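Local coordinates for protein putative hyaluronoglucosaminidase (Clostridium perfringens, PDB 6PWI) that probably hydrolyses terminal N-acetylhexosamine residues from glycans as a family 84 glycoside hydrolase, this chain being the N-terminal and catalytic part of a longer secreted protein, at residues Y34-I39 / K155-Q160; T54-V59 / K79-E84; E62-A67 / I98-S103; N306-M311 / K349-M354; G341-E346 / F376-E381. One frame throughout, in Å; residues are numbered along the deposited sequence.

Contact 1 of 5, residues Y34-I39 / K155-Q160; sequences YEIYPI and KAIFNQ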
# COMPACT_ATOMS: atom_id res chain seq x y z
N TYR A 34 9.86 -15.20 -14.68
CA TYR A 34 8.71 -14.34 -14.47
C TYR A 34 8.96 -13.32 -13.36
O TYR A 34 9.60 -13.63 -12.36
CB TYR A 34 7.46 -15.16 -14.15
CG TYR A 34 7.16 -16.24 -15.16
CD1 TYR A 34 6.99 -15.93 -16.50
CD2 TYR A 34 7.06 -17.57 -14.78
CE1 TYR A 34 6.73 -16.91 -17.45
CE2 TYR A 34 6.79 -18.56 -15.71
CZ TYR A 34 6.63 -18.23 -17.05
OH TYR A 34 6.36 -19.20 -17.98
N GLU A 35 8.44 -12.11 -13.57
CA GLU A 35 8.43 -11.07 -12.55
C GLU A 35 7.19 -11.26 -11.67
O GLU A 35 6.06 -11.13 -12.15
CB GLU A 35 8.47 -9.69 -13.19
CG GLU A 35 8.26 -8.55 -12.22
CD GLU A 35 8.37 -7.17 -12.85
OE1 GLU A 35 9.48 -6.82 -13.31
OE2 GLU A 35 7.35 -6.46 -12.91
N ILE A 36 7.43 -11.59 -10.40
CA ILE A 36 6.37 -11.80 -9.43
C ILE A 36 6.60 -10.89 -8.23
O ILE A 36 7.67 -10.91 -7.63
CB ILE A 36 6.31 -13.28 -9.01
CG1 ILE A 36 6.02 -14.19 -10.20
CG2 ILE A 36 5.30 -13.48 -7.90
CD1 ILE A 36 6.38 -15.63 -9.97
N TYR A 37 5.58 -10.09 -7.89
CA TYR A 37 5.59 -9.26 -6.70
C TYR A 37 4.39 -9.62 -5.83
O TYR A 37 3.30 -9.83 -6.34
CB TYR A 37 5.54 -7.77 -7.07
CG TYR A 37 6.87 -7.18 -7.44
CD1 TYR A 37 7.76 -6.78 -6.46
CD2 TYR A 37 7.26 -7.04 -8.77
CE1 TYR A 37 9.00 -6.24 -6.78
CE2 TYR A 37 8.49 -6.51 -9.11
CZ TYR A 37 9.36 -6.11 -8.11
OH TYR A 37 10.58 -5.58 -8.42
N PRO A 38 4.55 -9.70 -4.48
CA PRO A 38 5.83 -9.49 -3.82
C PRO A 38 6.83 -10.58 -4.21
O PRO A 38 6.42 -11.63 -4.70
CB PRO A 38 5.48 -9.63 -2.33
CG PRO A 38 4.00 -9.32 -2.27
CD PRO A 38 3.45 -9.96 -3.53
N ILE A 39 8.12 -10.31 -3.99
CA ILE A 39 9.19 -11.23 -4.36
C ILE A 39 9.01 -12.52 -3.56
O ILE A 39 9.07 -12.50 -2.33
CB ILE A 39 10.58 -10.61 -4.11
CG1 ILE A 39 10.77 -9.29 -4.86
CG2 ILE A 39 11.67 -11.62 -4.44
CD1 ILE A 39 10.84 -9.42 -6.37
N LYS A 155 -1.81 -15.75 -11.12
CA LYS A 155 -2.44 -14.65 -11.83
C LYS A 155 -1.36 -13.72 -12.38
O LYS A 155 -1.45 -13.26 -13.52
CB LYS A 155 -3.40 -13.88 -10.92
CG LYS A 155 -4.31 -12.91 -11.66
CD LYS A 155 -4.91 -11.81 -10.83
CE LYS A 155 -5.60 -10.78 -11.70
NZ LYS A 155 -6.13 -9.67 -10.88
N ALA A 156 -0.35 -13.46 -11.55
CA ALA A 156 0.78 -12.65 -11.97
C ALA A 156 1.51 -13.33 -13.12
O ALA A 156 1.91 -12.67 -14.08
CB ALA A 156 1.68 -12.37 -10.79
N ILE A 157 1.64 -14.67 -13.04
CA ILE A 157 2.38 -15.40 -14.06
C ILE A 157 1.61 -15.34 -15.38
O ILE A 157 2.18 -15.04 -16.43
CB ILE A 157 2.70 -16.84 -13.62
CG1 ILE A 157 3.69 -16.85 -12.45
CG2 ILE A 157 3.23 -17.65 -14.80
CD1 ILE A 157 4.07 -18.23 -11.95
N PHE A 158 0.29 -15.58 -15.31
CA PHE A 158 -0.54 -15.73 -16.49
C PHE A 158 -0.66 -14.40 -17.24
O PHE A 158 -0.79 -14.39 -18.46
CB PHE A 158 -1.88 -16.38 -16.15
CG PHE A 158 -1.90 -17.89 -16.11
CD1 PHE A 158 -0.80 -18.62 -15.69
CD2 PHE A 158 -3.04 -18.59 -16.48
CE1 PHE A 158 -0.83 -20.01 -15.65
CE2 PHE A 158 -3.07 -19.98 -16.43
CZ PHE A 158 -1.97 -20.69 -16.02
N ASN A 159 -0.57 -13.28 -16.50
CA ASN A 159 -0.72 -11.96 -17.09
C ASN A 159 0.49 -11.58 -17.95
O ASN A 159 0.43 -10.60 -18.68
CB ASN A 159 -0.99 -10.89 -16.03
CG ASN A 159 -2.46 -10.70 -15.74
OD1 ASN A 159 -3.29 -10.77 -16.63
ND2 ASN A 159 -2.79 -10.45 -14.48
N GLN A 160 1.57 -12.36 -17.87
CA GLN A 160 2.78 -12.01 -18.60
C GLN A 160 3.18 -13.12 -19.57
O GLN A 160 4.25 -13.06 -20.17
CB GLN A 160 3.90 -11.61 -17.63
CG GLN A 160 4.44 -12.76 -16.80
CD GLN A 160 5.42 -12.34 -15.74
OE1 GLN A 160 6.61 -12.16 -16.00
NE2 GLN A 160 4.94 -12.21 -14.51
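The side-chain amide of Gln-160 pairs with the backbone of Glu-35 at both ends. Its OE1 accepts from Glu-35 N at 3.0 Å. Its NE2 donates to Glu-35 O at 2.8 Å, and that oxygen lies in the amide plane. The same NE2 also donates to Ala-156 O, 3.1 Å away and almost straight at 177°. Three bonds therefore grip this amide and fix its rotation. Gln-160 CG sits between the backbone N and the carbonyl carbon (chi1 69°), and the chain extended beyond it carries the amide to Glu-35. Ile-157 CG2 sits over one face of the Tyr-34 ring as a CH-pi contact, 3.9 Å from the ring centroid. Gln-160 OE1 lies at the edge of that ring, whose plane is 74° from the amide plane. On the other branch of Ile-157, CG1 meets Ile-36 CD1 at 3.9 Å.

Tyr-34 OH bonds to Lys-167 N of strand 165-175, and the ring and Ile-157 both rest on Leu-166 and Leu-169 of that strand. Glu-35 OE2 forms a salt bridge with Lys-460, in helix 451-462. The N-terminal loop thus lies at the junction of the alpha/beta N-terminal domain and the helices of the catalytic part.

Contact 2 of 5, residues T54-V59 / K79-E84; sequences TDANVV and KGINHE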
# COMPACT_ATOMS: atom_id res chain seq x y z
N THR A 54 -6.81 -25.60 -24.08
CA THR A 54 -7.99 -24.75 -24.18
C THR A 54 -9.01 -25.19 -23.13
O THR A 54 -9.78 -24.37 -22.63
CB THR A 54 -8.58 -24.79 -25.59
OG1 THR A 54 -7.56 -24.32 -26.47
CG2 THR A 54 -9.81 -23.92 -25.77
N ASP A 55 -9.01 -26.49 -22.83
CA ASP A 55 -9.95 -27.07 -21.87
C ASP A 55 -9.17 -27.75 -20.75
O ASP A 55 -8.32 -28.60 -21.00
CB ASP A 55 -10.97 -27.99 -22.56
CG ASP A 55 -11.91 -27.25 -23.50
OD1 ASP A 55 -11.69 -27.33 -24.73
OD2 ASP A 55 -12.87 -26.62 -23.00
N ALA A 56 -9.48 -27.35 -19.51
CA ALA A 56 -8.75 -27.79 -18.33
C ALA A 56 -9.67 -28.50 -17.34
O ALA A 56 -10.87 -28.23 -17.28
CB ALA A 56 -8.04 -26.63 -17.70
N ASN A 57 -9.06 -29.41 -16.57
CA ASN A 57 -9.70 -30.07 -15.45
C ASN A 57 -9.27 -29.35 -14.17
O ASN A 57 -8.08 -29.10 -13.97
CB ASN A 57 -9.34 -31.56 -15.39
CG ASN A 57 -9.88 -32.27 -14.16
OD1 ASN A 57 -11.09 -32.30 -13.93
ND2 ASN A 57 -8.99 -32.84 -13.36
N VAL A 58 -10.26 -29.05 -13.32
CA VAL A 58 -10.07 -28.30 -12.09
C VAL A 58 -10.52 -29.17 -10.92
O VAL A 58 -11.66 -29.65 -10.89
CB VAL A 58 -10.88 -26.99 -12.14
CG1 VAL A 58 -10.84 -26.27 -10.81
CG2 VAL A 58 -10.40 -26.09 -13.26
N VAL A 59 -9.63 -29.33 -9.93
CA VAL A 59 -9.91 -30.10 -8.74
C VAL A 59 -9.73 -29.20 -7.52
O VAL A 59 -8.62 -28.77 -7.23
CB VAL A 59 -8.99 -31.33 -8.65
CG1 VAL A 59 -9.25 -32.16 -7.40
CG2 VAL A 59 -9.07 -32.18 -9.91
N LYS A 79 -6.46 -16.51 -19.97
CA LYS A 79 -5.98 -17.22 -21.15
C LYS A 79 -7.14 -17.93 -21.86
O LYS A 79 -6.90 -18.88 -22.60
CB LYS A 79 -4.92 -18.26 -20.78
CG LYS A 79 -3.71 -17.76 -20.02
CD LYS A 79 -2.89 -16.74 -20.77
CE LYS A 79 -2.12 -17.34 -21.93
NZ LYS A 79 -1.23 -16.33 -22.55
N GLY A 80 -8.37 -17.48 -21.60
CA GLY A 80 -9.56 -18.05 -22.22
C GLY A 80 -9.58 -19.58 -22.15
O GLY A 80 -9.95 -20.24 -23.12
N ILE A 81 -9.19 -20.13 -20.99
CA ILE A 81 -9.25 -21.56 -20.73
C ILE A 81 -10.61 -21.89 -20.11
O ILE A 81 -10.92 -21.42 -19.01
CB ILE A 81 -8.11 -21.99 -19.79
CG1 ILE A 81 -6.73 -21.71 -20.40
CG2 ILE A 81 -8.26 -23.45 -19.39
CD1 ILE A 81 -5.58 -22.04 -19.48
N ASN A 82 -11.40 -22.69 -20.83
CA ASN A 82 -12.62 -23.28 -20.29
C ASN A 82 -12.23 -24.42 -19.36
O ASN A 82 -11.16 -25.00 -19.49
CB ASN A 82 -13.55 -23.80 -21.39
CG ASN A 82 -14.08 -22.71 -22.29
OD1 ASN A 82 -14.96 -21.95 -21.90
ND2 ASN A 82 -13.55 -22.64 -23.50
N HIS A 83 -13.13 -24.75 -18.43
CA HIS A 83 -12.84 -25.76 -17.42
C HIS A 83 -14.05 -26.66 -17.19
O HIS A 83 -15.19 -26.26 -17.43
CB HIS A 83 -12.44 -25.08 -16.10
CG HIS A 83 -13.57 -24.34 -15.48
ND1 HIS A 83 -14.36 -24.89 -14.47
CD2 HIS A 83 -14.08 -23.11 -15.73
CE1 HIS A 83 -15.29 -24.02 -14.13
NE2 HIS A 83 -15.13 -22.92 -14.89
N GLU A 84 -13.77 -27.87 -16.72
CA GLU A 84 -14.76 -28.69 -16.06
C GLU A 84 -14.18 -29.12 -14.71
O GLU A 84 -12.97 -29.31 -14.60
CB GLU A 84 -15.21 -29.84 -16.96
CG GLU A 84 -16.14 -29.37 -18.07
CD GLU A 84 -16.88 -30.45 -18.82
OE1 GLU A 84 -16.30 -31.55 -19.00
OE2 GLU A 84 -18.05 -30.21 -19.21
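Ile-81 holds CG1 beside its backbone N (chi1 -60°), which leaves CG2 anti to that N and against Ala-56 CB, 3.6 Å away. In Val-58 it is CG2, beside the backbone N, that touches His-83 CB, also at 3.6 Å. It is CB of His-83, not the imidazole, that makes this close contact. The two segments are parallel neighbours in a beta-alpha-beta unit made of strand 55-60, helix 66-78 and strand 82-85. The short segments 55-59 and 82-84 run parallel with their axes turned by 39°, the twist of the sheet.

Four backbone bonds join them. Asn-82 N donates to Thr-54 O and Glu-84 N to Ala-56 O. In the other direction, Ala-56 N donates to Asn-82 O and Val-58 N to Glu-84 O. The first is the most bent of the four. CA-H...O contacts fill in between, such as His-83 CA to Ala-56 O at 3.2 Å.

Ala-56, Val-58 and His-83 share one face of the sheet, where Leu-76 of the helix covers both Val-58 and His-83. The helix ends in a Schellman motif with Gly-80 as its C-prime residue. Asp-55, Asn-57, Asn-82 and Glu-84 occupy the other face. There the side chains of Asp-55 and Asn-82 lie side by side and point the same way, their flat groups 21° apart, with Asp-55 OD2 3.3 Å from Asn-82 CB.

Contact 3 of 5, residues E62-A67 / I98-S103; sequences EGIDEA and IGINNS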
# COMPACT_ATOMS: atom_id res chain seq x y z
N GLU A 62 -12.13 -29.86 -0.44
CA GLU A 62 -13.33 -29.45 0.28
C GLU A 62 -13.07 -28.21 1.13
O GLU A 62 -14.00 -27.47 1.44
CB GLU A 62 -13.85 -30.62 1.12
CG GLU A 62 -14.41 -31.76 0.28
CD GLU A 62 -15.69 -31.44 -0.48
OE1 GLU A 62 -16.56 -30.77 0.10
OE2 GLU A 62 -15.81 -31.87 -1.65
N GLY A 63 -11.80 -27.98 1.51
CA GLY A 63 -11.44 -26.87 2.37
C GLY A 63 -11.33 -25.52 1.65
O GLY A 63 -11.21 -24.49 2.31
N ILE A 64 -11.37 -25.54 0.31
CA ILE A 64 -11.20 -24.36 -0.52
C ILE A 64 -12.54 -23.61 -0.59
O ILE A 64 -13.56 -24.20 -0.94
CB ILE A 64 -10.66 -24.76 -1.90
CG1 ILE A 64 -9.35 -25.57 -1.82
CG2 ILE A 64 -10.53 -23.57 -2.83
CD1 ILE A 64 -8.26 -24.97 -0.96
N ASP A 65 -12.53 -22.31 -0.26
CA ASP A 65 -13.76 -21.53 -0.14
C ASP A 65 -14.13 -20.90 -1.48
O ASP A 65 -13.37 -21.01 -2.45
CB ASP A 65 -13.71 -20.51 1.01
CG ASP A 65 -12.75 -19.34 0.83
OD1 ASP A 65 -12.34 -19.06 -0.33
OD2 ASP A 65 -12.41 -18.70 1.86
N GLU A 66 -15.30 -20.25 -1.53
CA GLU A 66 -15.85 -19.76 -2.79
C GLU A 66 -14.95 -18.67 -3.38
O GLU A 66 -14.73 -18.64 -4.59
CB GLU A 66 -17.30 -19.30 -2.65
CG GLU A 66 -18.31 -20.44 -2.70
CD GLU A 66 -18.40 -21.26 -4.00
OE1 GLU A 66 -18.63 -20.65 -5.07
OE2 GLU A 66 -18.24 -22.51 -3.93
N ALA A 67 -14.44 -17.79 -2.51
CA ALA A 67 -13.58 -16.69 -2.95
C ALA A 67 -12.33 -17.24 -3.64
O ALA A 67 -11.85 -16.67 -4.62
CB ALA A 67 -13.24 -15.80 -1.79
N ILE A 98 -6.21 -27.38 -6.43
CA ILE A 98 -6.06 -26.47 -5.31
C ILE A 98 -6.39 -27.22 -4.02
O ILE A 98 -7.46 -27.81 -3.89
CB ILE A 98 -6.94 -25.20 -5.48
CG1 ILE A 98 -6.77 -24.56 -6.86
CG2 ILE A 98 -6.67 -24.21 -4.35
CD1 ILE A 98 -5.37 -24.06 -7.17
N GLY A 99 -5.46 -27.17 -3.05
CA GLY A 99 -5.62 -27.97 -1.86
C GLY A 99 -4.95 -27.34 -0.64
O GLY A 99 -4.22 -26.36 -0.76
N ILE A 100 -5.20 -27.95 0.52
CA ILE A 100 -4.67 -27.49 1.79
C ILE A 100 -3.79 -28.58 2.38
O ILE A 100 -4.13 -29.76 2.35
CB ILE A 100 -5.82 -27.08 2.74
CG1 ILE A 100 -6.48 -25.79 2.27
CG2 ILE A 100 -5.36 -27.00 4.19
CD1 ILE A 100 -7.87 -25.58 2.82
N ASN A 101 -2.64 -28.17 2.92
CA ASN A 101 -1.66 -29.06 3.50
C ASN A 101 -2.26 -29.81 4.69
O ASN A 101 -2.96 -29.21 5.52
CB ASN A 101 -0.41 -28.28 3.90
CG ASN A 101 0.58 -29.13 4.66
OD1 ASN A 101 1.18 -30.04 4.09
ND2 ASN A 101 0.72 -28.84 5.94
N ASN A 102 -2.00 -31.13 4.74
CA ASN A 102 -2.43 -32.04 5.80
C ASN A 102 -3.94 -32.23 5.84
O ASN A 102 -4.49 -32.54 6.90
CB ASN A 102 -1.95 -31.61 7.19
CG ASN A 102 -0.47 -31.87 7.43
OD1 ASN A 102 0.20 -32.51 6.63
ND2 ASN A 102 0.03 -31.35 8.54
N SER A 103 -4.63 -32.07 4.70
CA SER A 103 -6.06 -32.29 4.64
C SER A 103 -6.37 -33.76 4.36
O SER A 103 -7.48 -34.22 4.63
CB SER A 103 -6.69 -31.41 3.60
OG SER A 103 -6.36 -31.88 2.30
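Ile-64 fills the tight part of this contact. With CG1 beside its backbone N (chi1 -55°), it sets CD1 between Ile-98 and Ile-100. That methyl is 3.8 Å from Ile-98 CG2 and 3.8 Å from Ile-100 CG1. Ile-64 CG1 also lies 3.6 Å from Ile-98 O. The side chains of Ile-64 and Ile-98 cross at about a right angle, while Ile-64 and Ile-100 run past each other in opposite directions. Ala-147 of helix 144-158 touches both Ile-64 and Ile-98, so the apolar group continues into that helix.

The outer side is thinner and open to solvent: only Ile-100 CD1 reaches Gly-63, 3.6 Å from its O. No hydrogen bond links the two segments. Beyond Ile-100 the chain leaves the strand through a type II turn to exposed Ser-103. On the other segment, Asp-65 caps the start of helix 66-78 and forms a salt bridge with Lys-248. Ile-64 thus anchors the strand-to-helix loop of a beta-alpha-beta unit on strand 94-100, the parallel neighbour of strand 55-60, within the alpha/beta N-terminal domain.

Contact 4 of 5, residues N306-M311 / K349-M354; sequences NQVKLM and KTIGTM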
# COMPACT_ATOMS: atom_id res chain seq x y z
N ASN A 306 -9.21 0.07 32.43
CA ASN A 306 -10.53 -0.06 31.84
C ASN A 306 -10.42 -0.60 30.42
O ASN A 306 -11.20 -1.47 30.02
CB ASN A 306 -11.32 1.24 31.98
CG ASN A 306 -11.70 1.51 33.42
OD1 ASN A 306 -11.74 0.60 34.25
ND2 ASN A 306 -11.98 2.77 33.73
N GLN A 307 -9.44 -0.07 29.67
CA GLN A 307 -9.21 -0.46 28.29
C GLN A 307 -8.95 -1.97 28.23
O GLN A 307 -9.47 -2.65 27.35
CB GLN A 307 -8.10 0.39 27.67
CG GLN A 307 -8.52 1.83 27.43
CD GLN A 307 -7.36 2.78 27.24
OE1 GLN A 307 -6.34 2.44 26.64
NE2 GLN A 307 -7.51 3.99 27.74
N VAL A 308 -8.19 -2.48 29.20
CA VAL A 308 -7.90 -3.91 29.29
C VAL A 308 -9.19 -4.67 29.60
O VAL A 308 -9.48 -5.68 28.94
CB VAL A 308 -6.80 -4.20 30.33
CG1 VAL A 308 -6.55 -5.70 30.49
CG2 VAL A 308 -5.51 -3.49 29.97
N LYS A 309 -9.96 -4.20 30.59
CA LYS A 309 -11.22 -4.80 30.97
C LYS A 309 -12.06 -5.06 29.72
O LYS A 309 -12.49 -6.19 29.49
CB LYS A 309 -11.93 -3.92 32.00
CG LYS A 309 -13.23 -4.45 32.59
CD LYS A 309 -13.59 -3.69 33.87
CE LYS A 309 -15.07 -3.67 34.20
NZ LYS A 309 -15.65 -5.03 34.28
N LEU A 310 -12.26 -4.02 28.90
CA LEU A 310 -13.09 -4.14 27.71
C LEU A 310 -12.55 -5.22 26.78
O LEU A 310 -13.31 -6.07 26.31
CB LEU A 310 -13.19 -2.79 27.00
CG LEU A 310 -13.93 -2.83 25.65
CD1 LEU A 310 -15.38 -3.22 25.83
CD2 LEU A 310 -13.83 -1.50 24.92
N MET A 311 -11.23 -5.20 26.53
CA MET A 311 -10.62 -6.08 25.55
C MET A 311 -10.74 -7.53 26.01
O MET A 311 -10.82 -8.44 25.19
CB MET A 311 -9.15 -5.73 25.29
CG MET A 311 -8.95 -4.38 24.60
SD MET A 311 -9.98 -4.06 23.12
CE MET A 311 -9.40 -5.33 22.00
N LYS A 349 2.79 -0.88 30.08
CA LYS A 349 2.89 -2.07 30.90
C LYS A 349 1.50 -2.66 31.12
O LYS A 349 1.32 -3.87 31.05
CB LYS A 349 3.61 -1.74 32.20
CG LYS A 349 3.95 -2.92 33.11
CD LYS A 349 4.74 -2.46 34.32
CE LYS A 349 4.46 -3.23 35.59
NZ LYS A 349 5.33 -4.42 35.71
N THR A 350 0.51 -1.78 31.36
CA THR A 350 -0.85 -2.24 31.61
C THR A 350 -1.49 -2.81 30.35
O THR A 350 -2.09 -3.89 30.40
CB THR A 350 -1.72 -1.12 32.18
OG1 THR A 350 -1.09 -0.73 33.40
CG2 THR A 350 -3.13 -1.58 32.48
N ILE A 351 -1.38 -2.06 29.25
CA ILE A 351 -1.88 -2.42 27.93
C ILE A 351 -1.36 -3.80 27.55
O ILE A 351 -2.08 -4.60 26.96
CB ILE A 351 -1.50 -1.32 26.92
CG1 ILE A 351 -2.39 -0.08 27.08
CG2 ILE A 351 -1.48 -1.80 25.48
CD1 ILE A 351 -3.85 -0.39 27.33
N GLY A 352 -0.12 -4.09 27.96
CA GLY A 352 0.51 -5.36 27.64
C GLY A 352 -0.07 -6.55 28.41
O GLY A 352 0.27 -7.69 28.12
N THR A 353 -0.94 -6.28 29.40
CA THR A 353 -1.57 -7.35 30.15
C THR A 353 -2.89 -7.78 29.51
O THR A 353 -3.52 -8.71 30.00
CB THR A 353 -1.77 -7.02 31.64
OG1 THR A 353 -2.80 -6.04 31.74
CG2 THR A 353 -0.50 -6.56 32.32
N MET A 354 -3.30 -7.12 28.42
CA MET A 354 -4.50 -7.56 27.72
C MET A 354 -4.21 -8.87 26.98
O MET A 354 -3.05 -9.24 26.84
CB MET A 354 -5.05 -6.47 26.78
CG MET A 354 -4.23 -6.22 25.53
SD MET A 354 -5.03 -4.97 24.48
CE MET A 354 -5.07 -3.55 25.58
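Val-308 points its two methyls at different places. CG2 faces the last turn of helix 346-351, CG1 the type I turn from Ile-351 to Met-354. CG2 approaches Thr-350 O at 3.5 Å and touches Thr-350 CG2 at 4.0 Å. CG1, anti to the backbone N (chi1 177°), packs on Met-354 CA at 3.9 Å. The side chains of Val-308 and Thr-353 meet at about a right angle. Thr-353 OG1 donates to Thr-350 O in the carbonyl plane, 2.6 Å away, and the backbone N of Thr-353 uses the same oxygen. Two donors thus hold this oxygen where the valine meets it.

These are outer parts of a (beta/alpha)8 barrel, the catalytic fold of this family. Phe-329 of barrel strand 328-330 touches Gln-307, Met-311, Ile-351 and Met-354.

The two methionines cross at a slant, with Met-311 CG 4.0 Å from Met-354 SD. Gln-307 comes obliquely to Ile-351, whose CD1 is 3.8 Å from Gln-307 OE1. That oxygen is hydrogen-bonded to Tyr-347 OH. The Gln-307 side chain lies about 9 Å from that of Asp-299, the predicted proton donor.

Contact 5 of 5, residues G341-E346 / F376-E381; sequences GDVNNE and FEFFEE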
# COMPACT_ATOMS: atom_id res chain seq x y z
N GLY A 341 10.09 7.76 26.45
CA GLY A 341 11.24 6.88 26.30
C GLY A 341 11.41 5.93 27.49
O GLY A 341 12.51 5.43 27.74
N ASP A 342 10.32 5.70 28.21
CA ASP A 342 10.34 4.94 29.45
C ASP A 342 9.94 3.49 29.15
O ASP A 342 8.80 3.24 28.78
CB ASP A 342 9.36 5.58 30.44
CG ASP A 342 9.40 5.04 31.85
OD1 ASP A 342 10.14 4.05 32.09
OD2 ASP A 342 8.70 5.61 32.71
N VAL A 343 10.88 2.55 29.33
CA VAL A 343 10.59 1.13 29.12
C VAL A 343 9.79 0.58 30.30
O VAL A 343 9.47 -0.61 30.32
CB VAL A 343 11.86 0.29 28.86
CG1 VAL A 343 12.66 0.78 27.66
CG2 VAL A 343 12.76 0.18 30.08
N ASN A 344 9.49 1.43 31.28
CA ASN A 344 8.69 1.03 32.43
C ASN A 344 7.43 1.89 32.47
O ASN A 344 6.79 2.01 33.51
CB ASN A 344 9.45 1.20 33.75
CG ASN A 344 10.72 0.38 33.82
OD1 ASN A 344 10.70 -0.84 33.68
ND2 ASN A 344 11.84 1.05 34.04
N ASN A 345 7.10 2.48 31.32
CA ASN A 345 5.92 3.31 31.15
C ASN A 345 4.68 2.55 31.65
O ASN A 345 4.44 1.43 31.20
CB ASN A 345 5.83 3.79 29.70
CG ASN A 345 4.55 4.53 29.40
OD1 ASN A 345 3.51 3.91 29.20
ND2 ASN A 345 4.61 5.85 29.35
N GLU A 346 3.93 3.16 32.57
CA GLU A 346 2.82 2.50 33.27
C GLU A 346 1.75 2.09 32.28
O GLU A 346 1.26 0.96 32.32
CB GLU A 346 2.16 3.44 34.28
CG GLU A 346 3.03 3.83 35.46
CD GLU A 346 3.21 2.78 36.55
OE1 GLU A 346 2.74 1.63 36.37
OE2 GLU A 346 3.84 3.12 37.59
N PHE A 376 11.28 -1.08 17.66
CA PHE A 376 10.57 -2.31 17.94
C PHE A 376 11.12 -2.97 19.20
O PHE A 376 10.35 -3.55 19.96
CB PHE A 376 10.51 -3.22 16.70
CG PHE A 376 9.69 -2.65 15.58
CD1 PHE A 376 8.47 -2.02 15.83
CD2 PHE A 376 10.12 -2.73 14.26
CE1 PHE A 376 7.72 -1.48 14.80
CE2 PHE A 376 9.35 -2.20 13.23
CZ PHE A 376 8.16 -1.56 13.50
N GLU A 377 12.43 -2.86 19.42
CA GLU A 377 13.05 -3.34 20.65
C GLU A 377 12.43 -2.61 21.84
O GLU A 377 12.15 -3.22 22.88
CB GLU A 377 14.56 -3.13 20.66
CG GLU A 377 15.36 -4.14 19.85
CD GLU A 377 16.80 -3.76 19.54
OE1 GLU A 377 17.29 -2.72 20.06
OE2 GLU A 377 17.46 -4.52 18.79
N PHE A 378 12.23 -1.30 21.68
CA PHE A 378 11.67 -0.49 22.75
C PHE A 378 10.24 -0.96 23.05
O PHE A 378 9.89 -1.18 24.20
CB PHE A 378 11.71 1.00 22.43
CG PHE A 378 10.93 1.83 23.42
CD1 PHE A 378 11.54 2.31 24.58
CD2 PHE A 378 9.58 2.07 23.25
CE1 PHE A 378 10.82 3.04 25.51
CE2 PHE A 378 8.86 2.80 24.18
CZ PHE A 378 9.48 3.28 25.31
N PHE A 379 9.44 -1.07 21.98
CA PHE A 379 8.04 -1.46 22.10
C PHE A 379 7.94 -2.80 22.82
O PHE A 379 7.10 -2.95 23.71
CB PHE A 379 7.37 -1.53 20.72
CG PHE A 379 5.91 -1.92 20.79
CD1 PHE A 379 4.92 -0.95 20.78
CD2 PHE A 379 5.53 -3.25 20.88
CE1 PHE A 379 3.58 -1.30 20.85
CE2 PHE A 379 4.19 -3.60 20.95
CZ PHE A 379 3.22 -2.62 20.94
N GLU A 380 8.79 -3.75 22.42
CA GLU A 380 8.75 -5.10 22.97
C GLU A 380 9.09 -5.07 24.46
O GLU A 380 8.42 -5.71 25.26
CB GLU A 380 9.63 -6.06 22.17
CG GLU A 380 9.48 -7.51 22.61
CD GLU A 380 10.01 -8.59 21.68
OE1 GLU A 380 10.45 -8.27 20.56
OE2 GLU A 380 9.96 -9.77 22.09
N GLU A 381 10.14 -4.32 24.82
CA GLU A 381 10.59 -4.18 26.19
C GLU A 381 9.48 -3.58 27.05
O GLU A 381 9.32 -3.95 28.21
CB GLU A 381 11.87 -3.33 26.19
CG GLU A 381 12.78 -3.53 27.39
CD GLU A 381 14.21 -3.00 27.22
OE1 GLU A 381 14.67 -2.88 26.06
OE2 GLU A 381 14.86 -2.70 28.26
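Apolar contact comes first, between Val-343 and the ring of Phe-378. Val-343 CG1 lies 3.6 Å from Phe-378 CD1, and the two side chains meet at a slant. With CG anti to the backbone N (chi1 171°), the ring of Phe-378 lies against residues 341-343. Its far end packs against backbone. CE1 is 3.6 Å from Gly-341 C, and CZ is 3.5 Å from Asp-342 O. Trp-362 of strand 359-362 also touches this ring.

At the exposed side Val-343 CG2 only brushes Glu-381 OE2, at 4.0 Å.

Hydrogen bonds act within the loop, and none crosses to the helix. Asp-342 OD1 accepts from Asn-344 N at 2.8 Å, forming an Asx turn, and the donor stands above the carboxylate plane. Asn-345 N bonds to Asp-342 O and closes a type I turn. Asn-345 is the N-cap of helix 346-351, its OD1 accepting from Leu-348 N. The arrangement is a surface loop following strand 328-330, laid on helix 373-383 of the (beta/alpha)8 barrel.

How the contacts relate
Contacts 1, 2 and 3 lie in the N-terminal alpha/beta domain, with centres 19 to 22 Å apart. Contacts 2 and 3 meet in one sheet, where Val-59 O and Ile-98 N probably form a hydrogen bond, and helix 66-78 links their segments. Both fall between the two segments of contact 1, which touches contact 2 through Phe-158 and Lys-79. Contacts 4 and 5 come later, in the catalytic barrel. Their centres are 16 Å apart, their segments alternate in sequence, and both use the region around helix 346-351. Centres of the two groups are 37 to 55 Å apart, one group in the alpha/beta domain and one in the barrel, domains that meet near contact 1.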